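Local coordinates for protein putative esterase MT1895 (Mycobacterium tuberculosis, PDB 3S4K) that probably hydrolyses acyl-CoA thioesters, perhaps 1,4-dihydroxy-2-naphthoyl-CoA, as a PaaI-type hotdog-fold thioesterase, at residues S96-P108 / W118-V130. Numbering follows the deposited sequence.
With EDO (1,2-ethanediol), chain H.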
loop_
_atom_site.group_PDB
_atom_site.type_symbol
_atom_site.label_atom_id
_atom_site.label_comp_id
_atom_site.label_asym_id
_atom_site.label_seq_id
_atom_site.Cartn_x
_atom_site.Cartn_y
_atom_site.Cartn_z
ATOM N N SER A 96 -14.417 -1.521 6.436
ATOM C CA SER A 96 -14.712 -0.789 5.211
ATOM C C SER A 96 -15.589 0.443 5.484
ATOM O O SER A 96 -16.699 0.335 6.023
ATOM C CB SER A 96 -15.440 -1.694 4.203
ATOM O OG SER A 96 -14.605 -2.749 3.773
ATOM N N ILE A 97 -15.079 1.606 5.097
ATOM C CA ILE A 97 -15.826 2.868 5.173
ATOM C C ILE A 97 -15.798 3.553 3.800
ATOM O O ILE A 97 -15.026 3.164 2.933
ATOM C CB ILE A 97 -15.265 3.807 6.268
ATOM C CG1 ILE A 97 -13.838 4.281 5.934
ATOM C CG2 ILE A 97 -15.301 3.106 7.642
ATOM C CD1 ILE A 97 -13.264 5.400 6.870
ATOM N N SER A 98 -16.666 4.554 3.619
ATOM C CA SER A 98 -16.864 5.225 2.336
ATOM C C SER A 98 -16.671 6.743 2.352
ATOM O O SER A 98 -16.699 7.379 1.282
ATOM C CB SER A 98 -18.282 4.937 1.853
ATOM O OG SER A 98 -18.379 3.606 1.422
ATOM N N SER A 99 -16.538 7.322 3.547
ATOM C CA SER A 99 -16.422 8.769 3.705
ATOM C C SER A 99 -15.906 9.143 5.095
ATOM O O SER A 99 -15.750 8.278 5.972
ATOM C CB SER A 99 -17.787 9.430 3.470
ATOM O OG SER A 99 -18.675 9.162 4.541
ATOM N N GLY A 100 -15.663 10.439 5.291
ATOM C CA GLY A 100 -15.161 10.973 6.565
ATOM C C GLY A 100 -13.650 10.970 6.645
ATOM O O GLY A 100 -12.967 10.480 5.737
ATOM N N MET A 101 -13.131 11.490 7.752
ATOM C CA MET A 101 -11.684 11.583 7.984
ATOM C C MET A 101 -11.159 10.281 8.578
ATOM O O MET A 101 -11.858 9.601 9.337
ATOM C CB MET A 101 -11.383 12.712 8.987
ATOM C CG MET A 101 -11.758 14.109 8.511
ATOM S SD MET A 101 -10.649 14.753 7.252
ATOM C CE MET A 101 -9.055 14.800 8.087
ATOM N N VAL A 102 -9.915 9.954 8.240
ATOM C CA VAL A 102 -9.175 8.865 8.882
ATOM C C VAL A 102 -7.863 9.436 9.398
ATOM O O VAL A 102 -7.338 10.405 8.845
ATOM C CB VAL A 102 -8.953 7.651 7.943
ATOM C CG1 VAL A 102 -10.309 6.994 7.624
ATOM C CG2 VAL A 102 -8.197 8.051 6.669
ATOM N N TYR A 103 -7.354 8.829 10.474
ATOM C CA TYR A 103 -6.281 9.373 11.269
ATOM C C TYR A 103 -5.322 8.235 11.599
ATOM O O TYR A 103 -5.758 7.188 12.104
ATOM C CB TYR A 103 -6.877 9.899 12.582
ATOM C CG TYR A 103 -7.890 11.011 12.402
ATOM C CD1 TYR A 103 -9.262 10.752 12.267
ATOM C CD2 TYR A 103 -7.466 12.340 12.376
ATOM C CE1 TYR A 103 -10.179 11.805 12.097
ATOM C CE2 TYR A 103 -8.368 13.367 12.198
ATOM C CZ TYR A 103 -9.709 13.097 12.076
ATOM O OH TYR A 103 -10.558 14.167 11.876
ATOM N N GLY A 104 -4.035 8.410 11.293
ATOM C CA GLY A 104 -3.015 7.413 11.635
ATOM C C GLY A 104 -1.995 7.878 12.643
ATOM O O GLY A 104 -1.598 9.049 12.641
ATOM N N THR A 105 -1.555 6.963 13.502
ATOM C CA THR A 105 -0.477 7.206 14.449
ATOM C C THR A 105 0.571 6.108 14.320
ATOM O O THR A 105 0.210 4.939 14.332
ATOM C CB THR A 105 -1.006 7.154 15.878
ATOM O OG1 THR A 105 -1.961 8.198 16.082
ATOM C CG2 THR A 105 0.130 7.290 16.895
ATOM N N ALA A 106 1.844 6.505 14.231
ATOM C CA ALA A 106 2.979 5.578 14.223
ATOM C C ALA A 106 3.590 5.507 15.617
ATOM O O ALA A 106 3.815 6.551 16.239
ATOM C CB ALA A 106 4.039 5.990 13.231
ATOM N N GLU A 107 3.833 4.278 16.077
ATOM C CA GLU A 107 4.538 3.955 17.333
ATOM C C GLU A 107 5.701 3.046 16.997
ATOM O O GLU A 107 5.589 2.206 16.112
ATOM C CB GLU A 107 3.677 3.117 18.268
ATOM C CG GLU A 107 2.382 3.624 18.719
ATOM C CD GLU A 107 1.592 2.462 19.294
ATOM O OE1 GLU A 107 2.071 1.841 20.285
ATOM O OE2 GLU A 107 0.568 2.106 18.696
ATOM N N PRO A 108 6.821 3.166 17.720
ATOM C CA PRO A 108 7.982 2.371 17.420
ATOM C C PRO A 108 7.952 0.957 18.004
ATOM O O PRO A 108 7.570 0.760 19.166
ATOM C CB PRO A 108 9.112 3.186 18.031
ATOM C CG PRO A 108 8.491 3.829 19.218
ATOM C CD PRO A 108 7.079 4.130 18.801
ATOM N N TRP A 118 8.177 0.086 12.573
ATOM C CA TRP A 118 7.147 0.991 13.088
ATOM C C TRP A 118 5.745 0.404 12.885
ATOM O O TRP A 118 5.483 -0.221 11.860
ATOM C CB TRP A 118 7.191 2.356 12.387
ATOM C CG TRP A 118 8.400 3.167 12.794
ATOM C CD1 TRP A 118 9.648 3.073 12.295
ATOM C CD2 TRP A 118 8.446 4.182 13.800
ATOM N NE1 TRP A 118 10.486 3.975 12.907
ATOM C CE2 TRP A 118 9.777 4.656 13.858
ATOM C CE3 TRP A 118 7.498 4.727 14.669
ATOM C CZ2 TRP A 118 10.173 5.675 14.734
ATOM C CZ3 TRP A 118 7.903 5.706 15.556
ATOM C CH2 TRP A 118 9.226 6.178 15.574
ATOM N N LEU A 119 4.866 0.598 13.876
ATOM C CA LEU A 119 3.445 0.232 13.801
ATOM C C LEU A 119 2.619 1.495 13.539
ATOM O O LEU A 119 2.788 2.514 14.222
ATOM C CB LEU A 119 2.982 -0.371 15.127
ATOM C CG LEU A 119 1.478 -0.506 15.307
ATOM C CD1 LEU A 119 0.953 -1.531 14.323
ATOM C CD2 LEU A 119 1.157 -0.943 16.744
ATOM N N VAL A 120 1.716 1.417 12.569
ATOM C CA VAL A 120 0.806 2.514 12.271
ATOM C C VAL A 120 -0.615 1.984 12.327
ATOM O O VAL A 120 -0.934 0.968 11.690
ATOM C CB VAL A 120 1.072 3.104 10.881
ATOM C CG1 VAL A 120 0.144 4.306 10.619
ATOM C CG2 VAL A 120 2.559 3.468 10.724
ATOM N N THR A 121 -1.460 2.680 13.088
ATOM C CA THR A 121 -2.867 2.304 13.274
ATOM C C THR A 121 -3.722 3.433 12.713
ATOM O O THR A 121 -3.557 4.602 13.095
ATOM C CB THR A 121 -3.218 2.048 14.764
ATOM O OG1 THR A 121 -2.274 1.122 15.319
ATOM C CG2 THR A 121 -4.676 1.513 14.941
ATOM N N ILE A 122 -4.663 3.071 11.848
ATOM C CA ILE A 122 -5.567 4.034 11.219
ATOM C C ILE A 122 -6.968 3.877 11.788
ATOM O O ILE A 122 -7.522 2.778 11.773
ATOM C CB ILE A 122 -5.652 3.826 9.700
ATOM C CG1 ILE A 122 -4.246 3.680 9.107
ATOM C CG2 ILE A 122 -6.381 4.978 9.068
ATOM C CD1 ILE A 122 -4.172 4.057 7.636
ATOM N N THR A 123 -7.520 4.969 12.318
ATOM C CA THR A 123 -8.870 5.002 12.874
ATOM C C THR A 123 -9.802 5.955 12.110
ATOM O O THR A 123 -9.356 6.900 11.447
ATOM C CB THR A 123 -8.853 5.411 14.372
ATOM O OG1 THR A 123 -8.040 6.585 14.552
ATOM C CG2 THR A 123 -8.329 4.253 15.239
ATOM N N ASP A 124 -11.111 5.720 12.216
ATOM C CA ASP A 124 -12.107 6.592 11.593
ATOM C C ASP A 124 -12.702 7.546 12.635
ATOM O O ASP A 124 -12.244 7.593 13.785
ATOM C CB ASP A 124 -13.188 5.767 10.880
ATOM C CG ASP A 124 -14.126 4.986 11.845
ATOM O OD1 ASP A 124 -14.080 5.152 13.089
ATOM O OD2 ASP A 124 -14.951 4.186 11.328
ATOM N N ASP A 125 -13.709 8.317 12.243
ATOM C CA ASP A 125 -14.267 9.316 13.176
ATOM C C ASP A 125 -15.149 8.774 14.319
ATOM O O ASP A 125 -15.682 9.569 15.105
ATOM C CB ASP A 125 -14.930 10.473 12.421
ATOM C CG ASP A 125 -16.218 10.094 11.733
ATOM O OD1 ASP A 125 -16.775 9.000 12.005
ATOM O OD2 ASP A 125 -16.694 10.924 10.907
ATOM N N THR A 126 -15.239 7.447 14.457
ATOM C CA THR A 126 -15.850 6.811 15.630
ATOM C C THR A 126 -14.830 6.027 16.480
ATOM O O THR A 126 -15.204 5.276 17.381
ATOM C CB THR A 126 -17.006 5.881 15.222
ATOM O OG1 THR A 126 -16.504 4.790 14.427
ATOM C CG2 THR A 126 -18.072 6.666 14.450
ATOM N N ASP A 127 -13.545 6.272 16.207
ATOM C CA ASP A 127 -12.409 5.625 16.869
ATOM C C ASP A 127 -12.449 4.129 16.680
ATOM O O ASP A 127 -12.080 3.341 17.587
ATOM C CB ASP A 127 -12.368 6.006 18.361
ATOM C CG ASP A 127 -10.970 5.952 18.957
ATOM O OD1 ASP A 127 -10.020 5.421 18.363
ATOM O OD2 ASP A 127 -10.820 6.458 20.087
ATOM N N ARG A 128 -12.907 3.698 15.499
ATOM C CA ARG A 128 -12.781 2.299 15.112
ATOM C C ARG A 128 -11.578 2.146 14.188
ATOM O O ARG A 128 -11.337 2.985 13.309
ATOM C CB ARG A 128 -14.061 1.780 14.413
ATOM C CG ARG A 128 -15.284 1.771 15.334
ATOM C CD ARG A 128 -16.474 1.094 14.718
ATOM N NE ARG A 128 -17.505 0.800 15.717
ATOM C CZ ARG A 128 -18.438 1.662 16.134
ATOM N NH1 ARG A 128 -18.477 2.907 15.666
ATOM N NH2 ARG A 128 -19.342 1.282 17.033
ATOM N N VAL A 129 -10.828 1.074 14.403
ATOM C CA VAL A 129 -9.680 0.790 13.552
ATOM C C VAL A 129 -10.176 0.334 12.186
ATOM O O VAL A 129 -10.991 -0.589 12.083
ATOM C CB VAL A 129 -8.758 -0.278 14.179
ATOM C CG1 VAL A 129 -7.612 -0.631 13.244
ATOM C CG2 VAL A 129 -8.188 0.211 15.524
ATOM N N VAL A 130 -9.670 0.992 11.149
ATOM C CA VAL A 130 -9.948 0.632 9.755
ATOM C C VAL A 130 -8.807 -0.139 9.098
ATOM O O VAL A 130 -9.075 -1.002 8.242
ATOM C CB VAL A 130 -10.383 1.864 8.879
ATOM C CG1 VAL A 130 -11.713 2.435 9.369
ATOM C CG2 VAL A 130 -9.332 2.942 8.839
HETATM C C1 EDO H . -9.900 -4.081 1.679
HETATM O O1 EDO H . -10.426 -4.530 0.411
HETATM C C2 EDO H . -10.611 -2.817 2.151
HETATM O O2 EDO H . -11.993 -3.042 2.458
HETATM O O HOH W 1 -14.353 8.754 9.546
HETATM O O HOH W 2 -14.873 12.655 9.943
HETATM O O HOH W 3 -0.171 2.748 16.264
#
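Tyr103, Thr105 and Glu107 pair with Thr123, Thr121 and Leu119 as three successive hydrogen-bonded pairs, joining antiparallel strands 100-108 and 118-123 in the curved sheet of the hotdog fold. Each pair has bonds in both directions; Thr123 N to Tyr103 O, at 2.8 Å, is the straightest (168°).

The tight side is the face bearing Ala106, Pro108, Trp118, Val120 and Ile122, turned to the helix 56-75, where Ala71 touches Trp118 and Tyr59 touches Ile97 and Val130. Trp118, its CG anti to the carbonyl carbon (chi1 -71°), lays its six-membered ring against Pro108, whose CB sits 3.9 Å from the ring centroid and 17° off its normal, a CH-pi contact. Ala106 CB reaches Val120 CG2 at 3.9 Å, while Val102 CG1 approaches Val130 CG2 at 4.3 Å. Beyond the paired strands, Ile97 CG2 meets Val130 CG1 at 4.0 Å, the two side chains crossing at about a right angle.

The other face, with Tyr103, Thr105, Glu107, Leu119, Thr121 and Thr123, is more exposed apart from buried Leu119, and water takes part in its contacts. One water joins Thr105 O, Thr121 OG1 and Glu107 OE2, lying 2.6 Å from Glu107 OE2, and the same carboxylate oxygen lies beside Leu119 CD2. Where direct pairing stops, a second water bridges Met101 O to Asp125 N, and a third links Met101 N to Asp125 OD2. The adjoining type I turn from Asp124 to Asp127 contains an Asx turn: Asp124 OD1 accepts from Thr126 OG1, Thr126 N and Arg128 N, the last at 3.0 Å from above the carboxylate plane.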